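Local structure of putative uncharacterized protein (Dictyostelium purpureum, 4R12) at residues M218-T223 and I322-Q327. The protein is probably an essential subunit of the gamma-secretase complex, the endoprotease that cleaves Notch receptors and other integral membrane proteins within the membrane. Numbering follows the deposited sequence.
Sequences MLPFDT and IIELNQ
Met-218 pairs with Glu-324 in a parallel bridge: its N donates to Ile-323 O (2.8 Å) and its O accepts from Leu-325 N (3.0 Å). On the face shared by Met-218 and Glu-324, the unbranched thioether runs extended beyond CG, letting its CE methyl lie against Ile-322 CG2 at 3.6 Å. On the opposite face Leu-219 CD2 meets Leu-325 CD1 at 4.1 Å, branched aliphatic ends crossing obliquely. Pro-220, which has no N-H to donate, lays CD 3.5 Å from Leu-325 O, a buried carbonyl without a hydrogen-bond partner, and CG 3.7 Å from Asn-326 ND2; here the strands part. Glu-324 CG is anti to the backbone N (chi1 -180°) and lies near Met-218 O; the chain then continues extended, bringing the carboxylate beside Pro-220 CD. Asn-326 ND2 reaches Glu-324 OE2 at 2.9 Å from above the carboxylate plane, while Ser-384 N also binds OE2 and Ser-385 OG binds OE1, so this buried carboxylate is gripped by three hydrogen bonds. Within the large lobe, related to zinc exopeptidases, strand 214-220 lies between parallel strands 262-268 and 319-325; helix 385-389 packs on Met-218 and Ile-322, and helix 234-252 on Leu-219.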
ATOM      1  N   MET A 218       6.422  11.360  -7.200  1.00 22.31           N
ATOM      2  CA  MET A 218       6.392  10.236  -6.272  1.00 21.68           C
ATOM      3  C   MET A 218       5.009   9.947  -5.740  1.00 23.55           C
ATOM      4  O   MET A 218       4.089  10.767  -5.887  1.00 21.12           O
ATOM      5  CB  MET A 218       7.314  10.515  -5.094  1.00 22.19           C
ATOM      6  CG  MET A 218       6.771  11.592  -4.166  1.00 24.69           C
ATOM      7  SD  MET A 218       8.092  12.207  -3.102  1.00 30.62           S
ATOM      8  CE  MET A 218       7.129  12.997  -1.809  1.00 25.09           C
ATOM      9  N   LEU A 219       4.879   8.783  -5.106  1.00 23.02           N
ATOM     10  CA  LEU A 219       3.636   8.378  -4.473  1.00 20.56           C
ATOM     11  C   LEU A 219       3.923   7.250  -3.493  1.00 22.72           C
ATOM     12  O   LEU A 219       4.946   6.556  -3.608  1.00 22.73           O
ATOM     13  CB  LEU A 219       2.594   7.931  -5.508  1.00 20.89           C
ATOM     14  CG  LEU A 219       2.918   6.820  -6.516  1.00 22.92           C
ATOM     15  CD1 LEU A 219       2.841   5.413  -5.898  1.00 21.72           C
ATOM     16  CD2 LEU A 219       1.972   6.930  -7.725  1.00 21.15           C
ATOM     17  N   PRO A 220       3.022   7.064  -2.523  1.00 23.49           N
ATOM     18  CA  PRO A 220       3.075   5.892  -1.649  1.00 23.58           C
ATOM     19  C   PRO A 220       2.298   4.746  -2.290  1.00 21.82           C
ATOM     20  O   PRO A 220       1.109   4.918  -2.543  1.00 22.79           O
ATOM     21  CB  PRO A 220       2.396   6.391  -0.366  1.00 23.97           C
ATOM     22  CG  PRO A 220       1.380   7.393  -0.864  1.00 22.39           C
ATOM     23  CD  PRO A 220       1.986   8.031  -2.103  1.00 22.11           C
ATOM     24  N   PHE A 221       2.928   3.616  -2.591  1.00 19.54           N
ATOM     25  CA  PHE A 221       2.151   2.562  -3.258  1.00 20.05           C
ATOM     26  C   PHE A 221       1.606   1.494  -2.303  1.00 19.78           C
ATOM     27  O   PHE A 221       0.731   0.707  -2.696  1.00 19.00           O
ATOM     28  CB  PHE A 221       2.954   1.899  -4.398  1.00 19.55           C
ATOM     29  CG  PHE A 221       4.052   0.953  -3.956  1.00 22.90           C
ATOM     30  CD1 PHE A 221       3.804  -0.419  -3.811  1.00 23.17           C
ATOM     31  CD2 PHE A 221       5.352   1.412  -3.779  1.00 33.03           C
ATOM     32  CE1 PHE A 221       4.820  -1.292  -3.452  1.00 32.57           C
ATOM     33  CE2 PHE A 221       6.370   0.547  -3.421  1.00 36.06           C
ATOM     34  CZ  PHE A 221       6.107  -0.812  -3.260  1.00 29.66           C
ATOM     35  N   ASP A 222       2.063   1.465  -1.058  1.00 22.96           N
ATOM     36  CA  ASP A 222       1.541   0.457  -0.137  1.00 22.75           C
ATOM     37  C   ASP A 222       0.164   0.869   0.394  1.00 23.37           C
ATOM     38  O   ASP A 222      -0.216   2.047   0.352  1.00 21.69           O
ATOM     39  CB  ASP A 222       2.515   0.198   1.026  1.00 21.05           C
ATOM     40  CG  ASP A 222       2.707   1.408   1.920  1.00 23.52           C
ATOM     41  OD1 ASP A 222       3.010   2.496   1.396  1.00 23.32           O
ATOM     42  OD2 ASP A 222       2.552   1.271   3.156  1.00 24.52           O
ATOM     43  N   THR A 223      -0.588  -0.124   0.859  1.00 22.55           N
ATOM     44  CA  THR A 223      -1.969   0.072   1.266  1.00 22.46           C
ATOM     45  C   THR A 223      -2.233  -0.547   2.631  1.00 24.37           C
ATOM     46  O   THR A 223      -1.358  -1.204   3.210  1.00 24.17           O
ATOM     47  CB  THR A 223      -2.937  -0.561   0.262  1.00 23.01           C
ATOM     48  OG1 THR A 223      -2.540  -1.920   0.056  1.00 23.37           O
ATOM     49  CG2 THR A 223      -2.914   0.199  -1.077  1.00 21.91           C
ATOM     50  N   ILE A 322       9.023  18.811  -6.019  1.00 30.09           N
ATOM     51  CA  ILE A 322       8.428  17.532  -5.658  1.00 29.44           C
ATOM     52  C   ILE A 322       6.951  17.521  -6.012  1.00 26.68           C
ATOM     53  O   ILE A 322       6.199  18.393  -5.579  1.00 29.29           O
ATOM     54  CB  ILE A 322       8.597  17.230  -4.154  1.00 28.32           C
ATOM     55  CG1 ILE A 322      10.082  17.060  -3.814  1.00 28.49           C
ATOM     56  CG2 ILE A 322       7.811  15.982  -3.779  1.00 28.80           C
ATOM     57  CD1 ILE A 322      10.356  16.879  -2.324  1.00 29.71           C
ATOM     58  N   ILE A 323       6.546  16.543  -6.811  1.00 26.20           N
ATOM     59  CA  ILE A 323       5.144  16.302  -7.104  1.00 24.27           C
ATOM     60  C   ILE A 323       4.721  14.956  -6.485  1.00 24.52           C
ATOM     61  O   ILE A 323       5.342  13.926  -6.757  1.00 25.17           O
ATOM     62  CB  ILE A 323       4.885  16.268  -8.632  1.00 27.20           C
ATOM     63  CG1 ILE A 323       5.545  17.468  -9.321  1.00 28.14           C
ATOM     64  CG2 ILE A 323       3.393  16.214  -8.936  1.00 25.17           C
ATOM     65  CD1 ILE A 323       4.913  18.793  -8.953  1.00 30.63           C
ATOM     66  N   GLU A 324       3.674  14.963  -5.666  1.00 24.41           N
ATOM     67  CA  GLU A 324       3.178  13.732  -5.071  1.00 24.34           C
ATOM     68  C   GLU A 324       1.733  13.468  -5.467  1.00 23.67           C
ATOM     69  O   GLU A 324       0.893  14.366  -5.437  1.00 24.72           O
ATOM     70  CB  GLU A 324       3.279  13.764  -3.540  1.00 24.25           C
ATOM     71  CG  GLU A 324       2.760  12.468  -2.872  1.00 24.25           C
ATOM     72  CD  GLU A 324       2.912  12.482  -1.363  1.00 25.29           C
ATOM     73  OE1 GLU A 324       3.472  13.475  -0.833  1.00 25.83           O
ATOM     74  OE2 GLU A 324       2.457  11.509  -0.702  1.00 24.29           O
ATOM     75  N   LEU A 325       1.458  12.224  -5.842  1.00 22.71           N
ATOM     76  CA  LEU A 325       0.093  11.776  -6.059  1.00 21.56           C
ATOM     77  C   LEU A 325      -0.412  11.119  -4.774  1.00 22.44           C
ATOM     78  O   LEU A 325       0.228  10.221  -4.258  1.00 23.36           O
ATOM     79  CB  LEU A 325       0.035  10.788  -7.226  1.00 20.49           C
ATOM     80  CG  LEU A 325       0.703  11.291  -8.504  1.00 22.15           C
ATOM     81  CD1 LEU A 325       0.459  10.278  -9.606  1.00 22.58           C
ATOM     82  CD2 LEU A 325       0.168  12.674  -8.895  1.00 23.65           C
ATOM     83  N   ASN A 326      -1.544  11.571  -4.244  1.00 21.80           N
ATOM     84  CA  ASN A 326      -2.004  11.001  -2.986  1.00 22.74           C
ATOM     85  C   ASN A 326      -3.521  11.010  -2.872  1.00 22.83           C
ATOM     86  O   ASN A 326      -4.119  11.981  -2.375  1.00 24.83           O
ATOM     87  CB  ASN A 326      -1.374  11.749  -1.812  1.00 23.41           C
ATOM     88  CG  ASN A 326      -1.411  10.927  -0.529  1.00 25.29           C
ATOM     89  OD1 ASN A 326      -2.483  10.524  -0.082  1.00 26.23           O
ATOM     90  ND2 ASN A 326      -0.238  10.632   0.035  1.00 25.70           N
ATOM     91  N   GLN A 327      -4.107   9.900  -3.333  1.00 20.75           N
ATOM     92  CA  GLN A 327      -5.554   9.681  -3.526  1.00 20.35           C
ATOM     93  C   GLN A 327      -6.127  10.581  -4.626  1.00 24.75           C
ATOM     94  O   GLN A 327      -6.565  11.710  -4.368  1.00 24.05           O
ATOM     95  CB  GLN A 327      -6.318   9.868  -2.204  1.00 22.28           C
ATOM     96  CG  GLN A 327      -5.763   9.014  -1.059  1.00 22.93           C
ATOM     97  CD  GLN A 327      -6.765   8.834   0.080  1.00 23.22           C
ATOM     98  OE1 GLN A 327      -7.520   7.857   0.113  1.00 23.02           O
ATOM     99  NE2 GLN A 327      -6.797   9.794   0.997  1.00 23.71           N
TER